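Local coordinates for protein esterase E25 (Uncultured bacterium, PDB 4Q05) that probably hydrolyses ester bonds, as a dimeric bacterial esterase of the hormone-sensitive lipase family with an alpha/beta hydrolase fold, at residues D93-I98 and E152-A157; A265-Y270 and R274-P279. All coordinates share one frame; numbering follows the deposited sequence.

Interaction 1 of 2, residues D93-I98 and E152-A157; sequences DMAREI and EAIVIA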
ATOM      1  N   ASP A  93     -18.917  16.070  20.382  1.00 46.84           N
ATOM      2  CA  ASP A  93     -19.501  15.053  21.255  1.00 42.80           C
ATOM      3  C   ASP A  93     -18.726  13.746  21.192  1.00 41.15           C
ATOM      4  O   ASP A  93     -18.400  13.168  22.227  1.00 46.33           O
ATOM      5  CB  ASP A  93     -20.977  14.827  20.919  1.00 46.12           C
ATOM      6  CG  ASP A  93     -21.837  16.025  21.265  1.00 54.66           C
ATOM      7  OD1 ASP A  93     -21.463  16.772  22.198  1.00 53.73           O
ATOM      8  OD2 ASP A  93     -22.883  16.218  20.603  1.00 61.49           O
ATOM      9  N   MET A  94     -18.413  13.281  19.984  1.00 38.52           N
ATOM     10  CA  MET A  94     -17.626  12.061  19.852  1.00 40.73           C
ATOM     11  C   MET A  94     -16.275  12.220  20.549  1.00 41.01           C
ATOM     12  O   MET A  94     -15.814  11.322  21.259  1.00 41.35           O
ATOM     13  CB  MET A  94     -17.418  11.689  18.381  1.00 41.93           C
ATOM     14  CG  MET A  94     -18.716  11.376  17.637  1.00 58.72           C
ATOM     15  SD  MET A  94     -18.523  11.175  15.851  1.00 82.45           S
ATOM     16  CE  MET A  94     -20.237  11.245  15.321  1.00 70.77           C
ATOM     17  N   ALA A  95     -15.642  13.370  20.338  1.00 41.77           N
ATOM     18  CA  ALA A  95     -14.311  13.619  20.889  1.00 39.28           C
ATOM     19  C   ALA A  95     -14.325  13.501  22.405  1.00 38.28           C
ATOM     20  O   ALA A  95     -13.518  12.782  22.991  1.00 38.84           O
ATOM     21  CB  ALA A  95     -13.819  14.993  20.472  1.00 37.55           C
ATOM     22  N   ARG A  96     -15.256  14.207  23.033  1.00 36.62           N
ATOM     23  CA  ARG A  96     -15.372  14.179  24.484  1.00 42.27           C
ATOM     24  C   ARG A  96     -15.700  12.781  24.991  1.00 44.09           C
ATOM     25  O   ARG A  96     -15.189  12.351  26.025  1.00 46.53           O
ATOM     26  CB  ARG A  96     -16.437  15.164  24.936  1.00 43.89           C
ATOM     27  CG  ARG A  96     -16.129  16.578  24.507  1.00 47.32           C
ATOM     28  CD  ARG A  96     -17.031  17.585  25.186  1.00 51.27           C
ATOM     29  NE  ARG A  96     -16.520  18.941  25.020  1.00 53.25           N
ATOM     30  CZ  ARG A  96     -17.238  20.038  25.233  1.00 59.13           C
ATOM     31  NH1 ARG A  96     -18.506  19.938  25.614  1.00 58.02           N
ATOM     32  NH2 ARG A  96     -16.689  21.235  25.056  1.00 55.20           N
ATOM     33  N   GLU A  97     -16.544  12.067  24.259  1.00 41.57           N
ATOM     34  CA  GLU A  97     -16.921  10.725  24.673  1.00 43.12           C
ATOM     35  C   GLU A  97     -15.714   9.800  24.680  1.00 46.91           C
ATOM     36  O   GLU A  97     -15.488   9.078  25.651  1.00 47.13           O
ATOM     37  CB  GLU A  97     -18.021  10.161  23.773  1.00 50.10           C
ATOM     38  CG  GLU A  97     -18.536   8.790  24.213  1.00 65.05           C
ATOM     39  CD  GLU A  97     -19.183   8.802  25.599  1.00 69.94           C
ATOM     40  OE1 GLU A  97     -19.499   9.901  26.117  1.00 65.49           O
ATOM     41  OE2 GLU A  97     -19.376   7.704  26.168  1.00 71.64           O
ATOM     42  N   ILE A  98     -14.935   9.813  23.602  1.00 41.92           N
ATOM     43  CA  ILE A  98     -13.732   8.997  23.563  1.00 39.20           C
ATOM     44  C   ILE A  98     -12.800   9.417  24.691  1.00 45.12           C
ATOM     45  O   ILE A  98     -12.197   8.569  25.356  1.00 41.53           O
ATOM     46  CB  ILE A  98     -12.965   9.141  22.244  1.00 39.13           C
ATOM     47  CG1 ILE A  98     -13.896   8.969  21.043  1.00 49.09           C
ATOM     48  CG2 ILE A  98     -11.849   8.127  22.189  1.00 40.56           C
ATOM     49  CD1 ILE A  98     -14.097   7.540  20.629  1.00 55.58           C
ATOM     50  N   GLU A 152      -8.803  12.581  16.176  1.00 29.32           N
ATOM     51  CA  GLU A 152      -7.630  11.810  15.775  1.00 27.67           C
ATOM     52  C   GLU A 152      -6.459  11.995  16.752  1.00 28.10           C
ATOM     53  O   GLU A 152      -5.665  11.075  16.962  1.00 28.25           O
ATOM     54  CB  GLU A 152      -7.204  12.151  14.349  1.00 25.33           C
ATOM     55  CG  GLU A 152      -5.982  11.380  13.877  1.00 28.70           C
ATOM     56  CD  GLU A 152      -5.560  11.759  12.464  1.00 35.53           C
ATOM     57  OE1 GLU A 152      -5.673  12.950  12.086  1.00 29.79           O
ATOM     58  OE2 GLU A 152      -5.106  10.862  11.731  1.00 30.79           O
ATOM     59  N   ALA A 153      -6.353  13.189  17.332  1.00 24.45           N
ATOM     60  CA  ALA A 153      -5.316  13.484  18.316  1.00 26.06           C
ATOM     61  C   ALA A 153      -5.492  12.605  19.541  1.00 20.47           C
ATOM     62  O   ALA A 153      -4.527  12.134  20.135  1.00 29.94           O
ATOM     63  CB  ALA A 153      -5.389  14.945  18.730  1.00 23.39           C
ATOM     64  N   ILE A 154      -6.737  12.425  19.941  1.00 28.06           N
ATOM     65  CA  ILE A 154      -7.046  11.570  21.082  1.00 29.63           C
ATOM     66  C   ILE A 154      -6.628  10.126  20.779  1.00 31.58           C
ATOM     67  O   ILE A 154      -6.038   9.445  21.627  1.00 25.96           O
ATOM     68  CB  ILE A 154      -8.539  11.645  21.406  1.00 29.98           C
ATOM     69  CG1 ILE A 154      -8.888  13.045  21.929  1.00 26.59           C
ATOM     70  CG2 ILE A 154      -8.941  10.561  22.411  1.00 30.17           C
ATOM     71  CD1 ILE A 154     -10.379  13.349  21.873  1.00 31.94           C
ATOM     72  N   VAL A 155      -6.910   9.672  19.559  1.00 27.50           N
ATOM     73  CA  VAL A 155      -6.549   8.315  19.158  1.00 30.96           C
ATOM     74  C   VAL A 155      -5.040   8.134  19.144  1.00 30.99           C
ATOM     75  O   VAL A 155      -4.509   7.157  19.677  1.00 29.61           O
ATOM     76  CB  VAL A 155      -7.071   7.966  17.753  1.00 31.28           C
ATOM     77  CG1 VAL A 155      -6.480   6.645  17.306  1.00 27.49           C
ATOM     78  CG2 VAL A 155      -8.587   7.926  17.732  1.00 28.09           C
ATOM     79  N   ILE A 156      -4.342   9.078  18.524  1.00 25.70           N
ATOM     80  CA  ILE A 156      -2.901   9.024  18.505  1.00 23.60           C
ATOM     81  C   ILE A 156      -2.352   9.036  19.933  1.00 27.22           C
ATOM     82  O   ILE A 156      -1.492   8.227  20.294  1.00 27.08           O
ATOM     83  CB  ILE A 156      -2.327  10.215  17.703  1.00 29.36           C
ATOM     84  CG1 ILE A 156      -2.702  10.086  16.219  1.00 26.35           C
ATOM     85  CG2 ILE A 156      -0.832  10.300  17.879  1.00 24.10           C
ATOM     86  CD1 ILE A 156      -2.368  11.336  15.381  1.00 27.40           C
ATOM     87  N   ALA A 157      -2.842   9.963  20.745  1.00 29.17           N
ATOM     88  CA  ALA A 157      -2.328  10.083  22.111  1.00 33.64           C
ATOM     89  C   ALA A 157      -2.449   8.759  22.877  1.00 27.67           C
ATOM     90  O   ALA A 157      -1.457   8.258  23.399  1.00 28.91           O
ATOM     91  CB  ALA A 157      -3.024  11.206  22.857  1.00 27.93           C
TER
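Ile154 reaches across from helix 151-160 to helix 91-102, where its two ends meet Ala95 and Ile98. In this alpha/beta hydrolase fold the contact joins helix 91-102, which precedes the first strand of the eight-stranded sheet, to helix 151-160, which packs on that sheet. Both branches of the isoleucine are used. CD1 rests against the backbone of the other helix, 3.4 Å from Ala95 O, and lies 4.1 Å from Ala95 CB. The second branch meets its counterpart methyl to methyl, with Ile154 CG2 3.8 Å from Ile98 CG2 where the two side chains cross obliquely. In Ile154 chi1 is -68°: CG2, anti to the backbone N, is the methyl that meets Ile98, while CG1 carries CD1 to Ala95, three residues earlier on the facing helix. Alanine suits position 95 because its single methyl lets CD1 come down to the main chain, while a beta-branched residue at 98 presents a methyl close to its own helix.

No hydrogen bond links the segments. Ala95 O, beside the apolar methyl, accepts one from Ser99 OG on its own helix. Further out, Ile154 also packs on Val119 of strand 114-120 and on Val104, while Ala153 and Ile156 turn to strands 132-136 and 164-168, which seats helix 151-160 on the sheet. At the outer side of helix 91-102, Arg96 forms a salt bridge with Glu147, joining NH2 to OE2.

Interaction 2 of 2, residues A265-Y270 and R274-P279; sequences AAVRLY and RDLKDP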
ATOM      1  N   ALA A 265     -14.951  21.608  -4.293  1.00 28.84           N
ATOM      2  CA  ALA A 265     -15.275  22.962  -3.859  1.00 24.74           C
ATOM      3  C   ALA A 265     -14.377  23.357  -2.697  1.00 24.99           C
ATOM      4  O   ALA A 265     -13.839  24.470  -2.668  1.00 24.96           O
ATOM      5  CB  ALA A 265     -16.741  23.058  -3.462  1.00 23.78           C
ATOM      6  N   ALA A 266     -14.203  22.447  -1.740  1.00 24.56           N
ATOM      7  CA  ALA A 266     -13.338  22.722  -0.597  1.00 24.61           C
ATOM      8  C   ALA A 266     -11.897  22.933  -1.051  1.00 26.40           C
ATOM      9  O   ALA A 266     -11.206  23.846  -0.588  1.00 25.48           O
ATOM     10  CB  ALA A 266     -13.411  21.585   0.425  1.00 25.71           C
ATOM     11  N   VAL A 267     -11.453  22.088  -1.970  1.00 26.70           N
ATOM     12  CA  VAL A 267     -10.099  22.197  -2.480  1.00 22.83           C
ATOM     13  C   VAL A 267      -9.928  23.573  -3.123  1.00 24.13           C
ATOM     14  O   VAL A 267      -8.980  24.302  -2.819  1.00 23.45           O
ATOM     15  CB  VAL A 267      -9.803  21.081  -3.492  1.00 23.72           C
ATOM     16  CG1 VAL A 267      -8.512  21.377  -4.270  1.00 22.58           C
ATOM     17  CG2 VAL A 267      -9.729  19.738  -2.779  1.00 24.57           C
ATOM     18  N   ARG A 268     -10.875  23.940  -3.988  1.00 27.36           N
ATOM     19  CA  ARG A 268     -10.809  25.237  -4.664  1.00 28.02           C
ATOM     20  C   ARG A 268     -10.878  26.404  -3.687  1.00 26.60           C
ATOM     21  O   ARG A 268     -10.199  27.416  -3.879  1.00 27.92           O
ATOM     22  CB  ARG A 268     -11.870  25.348  -5.768  1.00 31.96           C
ATOM     23  CG  ARG A 268     -11.568  24.407  -6.919  1.00 30.22           C
ATOM     24  CD  ARG A 268     -12.500  24.548  -8.107  1.00 35.11           C
ATOM     25  NE  ARG A 268     -12.063  23.633  -9.154  1.00 41.48           N
ATOM     26  CZ  ARG A 268     -11.041  23.866  -9.976  1.00 43.42           C
ATOM     27  NH1 ARG A 268     -10.364  25.010  -9.902  1.00 37.30           N
ATOM     28  NH2 ARG A 268     -10.704  22.958 -10.881  1.00 40.28           N
ATOM     29  N   LEU A 269     -11.677  26.276  -2.628  1.00 26.93           N
ATOM     30  CA  LEU A 269     -11.683  27.328  -1.613  1.00 24.89           C
ATOM     31  C   LEU A 269     -10.283  27.458  -0.998  1.00 30.16           C
ATOM     32  O   LEU A 269      -9.736  28.556  -0.893  1.00 28.08           O
ATOM     33  CB  LEU A 269     -12.724  27.045  -0.534  1.00 25.17           C
ATOM     34  CG  LEU A 269     -12.933  28.178   0.470  1.00 30.68           C
ATOM     35  CD1 LEU A 269     -13.316  29.469  -0.246  1.00 28.22           C
ATOM     36  CD2 LEU A 269     -13.986  27.790   1.497  1.00 28.96           C
ATOM     37  N   TYR A 270      -9.706  26.322  -0.610  1.00 26.26           N
ATOM     38  CA  TYR A 270      -8.346  26.257  -0.063  1.00 27.42           C
ATOM     39  C   TYR A 270      -7.318  26.859  -1.019  1.00 25.09           C
ATOM     40  O   TYR A 270      -6.464  27.655  -0.614  1.00 27.78           O
ATOM     41  CB  TYR A 270      -7.989  24.789   0.202  1.00 24.83           C
ATOM     42  CG  TYR A 270      -6.597  24.528   0.718  1.00 22.85           C
ATOM     43  CD1 TYR A 270      -6.158  25.081   1.912  1.00 27.93           C
ATOM     44  CD2 TYR A 270      -5.730  23.678   0.028  1.00 27.27           C
ATOM     45  CE1 TYR A 270      -4.888  24.823   2.396  1.00 29.60           C
ATOM     46  CE2 TYR A 270      -4.450  23.411   0.505  1.00 25.53           C
ATOM     47  CZ  TYR A 270      -4.036  23.984   1.693  1.00 26.95           C
ATOM     48  OH  TYR A 270      -2.769  23.735   2.194  1.00 29.86           O
ATOM     49  N   ARG A 274      -5.048  29.494  -6.777  1.00 30.71           N
ATOM     50  CA  ARG A 274      -3.858  28.754  -7.210  1.00 27.08           C
ATOM     51  C   ARG A 274      -4.241  27.545  -8.045  1.00 28.47           C
ATOM     52  O   ARG A 274      -5.317  26.985  -7.873  1.00 31.05           O
ATOM     53  CB  ARG A 274      -3.036  28.284  -6.004  1.00 26.72           C
ATOM     54  CG  ARG A 274      -2.317  29.405  -5.280  1.00 33.97           C
ATOM     55  CD  ARG A 274      -1.439  28.866  -4.154  1.00 32.92           C
ATOM     56  NE  ARG A 274      -0.738  29.952  -3.481  1.00 40.40           N
ATOM     57  CZ  ARG A 274       0.360  30.536  -3.954  1.00 43.15           C
ATOM     58  NH1 ARG A 274       0.891  30.127  -5.103  1.00 42.70           N
ATOM     59  NH2 ARG A 274       0.931  31.526  -3.279  1.00 42.48           N
ATOM     60  N   ASP A 275      -3.353  27.141  -8.951  1.00 26.80           N
ATOM     61  CA  ASP A 275      -3.539  25.903  -9.694  1.00 30.46           C
ATOM     62  C   ASP A 275      -3.553  24.742  -8.707  1.00 25.11           C
ATOM     63  O   ASP A 275      -2.814  24.751  -7.725  1.00 30.36           O
ATOM     64  CB  ASP A 275      -2.420  25.703 -10.716  1.00 32.00           C
ATOM     65  CG  ASP A 275      -2.699  24.544 -11.645  1.00 44.03           C
ATOM     66  OD1 ASP A 275      -3.436  24.747 -12.640  1.00 53.36           O
ATOM     67  OD2 ASP A 275      -2.200  23.426 -11.380  1.00 41.27           O
ATOM     68  N   LEU A 276      -4.378  23.737  -8.969  1.00 23.63           N
ATOM     69  CA  LEU A 276      -4.521  22.653  -8.015  1.00 27.48           C
ATOM     70  C   LEU A 276      -3.268  21.777  -7.930  1.00 31.74           C
ATOM     71  O   LEU A 276      -3.107  21.034  -6.972  1.00 30.21           O
ATOM     72  CB  LEU A 276      -5.764  21.822  -8.321  1.00 28.00           C
ATOM     73  CG  LEU A 276      -7.085  22.585  -8.222  1.00 25.55           C
ATOM     74  CD1 LEU A 276      -8.227  21.617  -8.157  1.00 26.76           C
ATOM     75  CD2 LEU A 276      -7.091  23.516  -7.000  1.00 25.18           C
ATOM     76  N   LYS A 277      -2.385  21.858  -8.926  1.00 25.81           N
ATOM     77  CA  LYS A 277      -1.102  21.142  -8.853  1.00 26.06           C
ATOM     78  C   LYS A 277       0.035  22.023  -8.350  1.00 29.51           C
ATOM     79  O   LYS A 277       1.184  21.593  -8.279  1.00 28.47           O
ATOM     80  CB  LYS A 277      -0.739  20.517 -10.201  1.00 28.57           C
ATOM     81  CG  LYS A 277      -1.781  19.524 -10.693  1.00 27.68           C
ATOM     82  CD  LYS A 277      -1.310  18.824 -11.955  1.00 34.47           C
ATOM     83  CE  LYS A 277      -2.364  17.865 -12.462  1.00 34.90           C
ATOM     84  NZ  LYS A 277      -1.916  17.169 -13.702  1.00 43.41           N
ATOM     85  N   ASP A 278      -0.284  23.258  -7.989  1.00 25.59           N
ATOM     86  CA  ASP A 278       0.676  24.132  -7.321  1.00 28.09           C
ATOM     87  C   ASP A 278       1.115  23.427  -6.030  1.00 28.76           C
ATOM     88  O   ASP A 278       0.272  22.974  -5.275  1.00 30.25           O
ATOM     89  CB  ASP A 278      -0.027  25.466  -7.008  1.00 28.09           C
ATOM     90  CG  ASP A 278       0.892  26.506  -6.391  1.00 31.70           C
ATOM     91  OD1 ASP A 278       1.837  26.138  -5.674  1.00 30.53           O
ATOM     92  OD2 ASP A 278       0.641  27.714  -6.597  1.00 38.99           O
ATOM     93  N   PRO A 279       2.435  23.317  -5.781  1.00 28.09           N
ATOM     94  CA  PRO A 279       2.897  22.561  -4.603  1.00 29.29           C
ATOM     95  C   PRO A 279       2.417  23.161  -3.299  1.00 31.62           C
ATOM     96  O   PRO A 279       2.413  22.472  -2.284  1.00 28.38           O
ATOM     97  CB  PRO A 279       4.427  22.668  -4.678  1.00 31.46           C
ATOM     98  CG  PRO A 279       4.727  22.929  -6.118  1.00 34.09           C
ATOM     99  CD  PRO A 279       3.556  23.743  -6.638  1.00 33.47           C
TER
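Leu276 points its forked end at helix 262-271 and is met there by two neighbours of different character, Val267 and Arg268. The leucine sits in the loop that leaves this helix on the way to strand 294-299 of the alpha/beta hydrolase fold, and the contact folds that loop back over the helix. Val267 approaches at a slant: its CG1 lies 3.7 Å from Leu276 CD2 and 3.9 Å from Leu276 CD1, touching both prongs of the fork. With CG1 anti to the backbone N (chi1 167°), this methyl is the one directed at the leucine. Arg268 instead crosses the leucine at about a right angle. Its chain runs extended from CG to NE, and CD1 of Leu276 stands over one face of the guanidinium, displaced toward the rim, 3.9 Å from Arg268 NH2. Arg268 NE forms a salt bridge with Glu264 one turn earlier, and the methyl over the face does not compete with it.

The leucine is presented by a type I turn from Asp275 to Asp278. Asp275 OD2 accepts from Lys277 N at 2.9 Å, an Asx turn, with the donor above the carboxylate plane. Arg274 NH1 reaches the syn side of Asp278 OD2 at 2.8 Å in a salt bridge across the base of the turn, and Asp278 OD1 accepts from Leu280 N.

Between the segments, then, the contact is one of van der Waals packing, with valine and leucine supplying the apolar part and the flat arginine end tolerating a methyl on its face while its charge is answered by Glu264.

How the interactions relate
Passing from the N terminus, the chain reaches helix 91-102, then strands 105-111, 114-120 and 132-136, before helix 151-160 returns to it; interaction 1 closes this long loop of 53 intervening residues. Interaction 2 opens only much later, after the strands up to 229-235, and spans three residues, the last of helix 262-271 and two beyond it, ahead of strand 294-299. The two are therefore in series, neither nested nor crossed. The centres of interaction 1 and interaction 2 lie about 29 Å apart, with the middle of the molecule between them. One ties two helices distant in sequence; the other holds a helix and its own exit loop together.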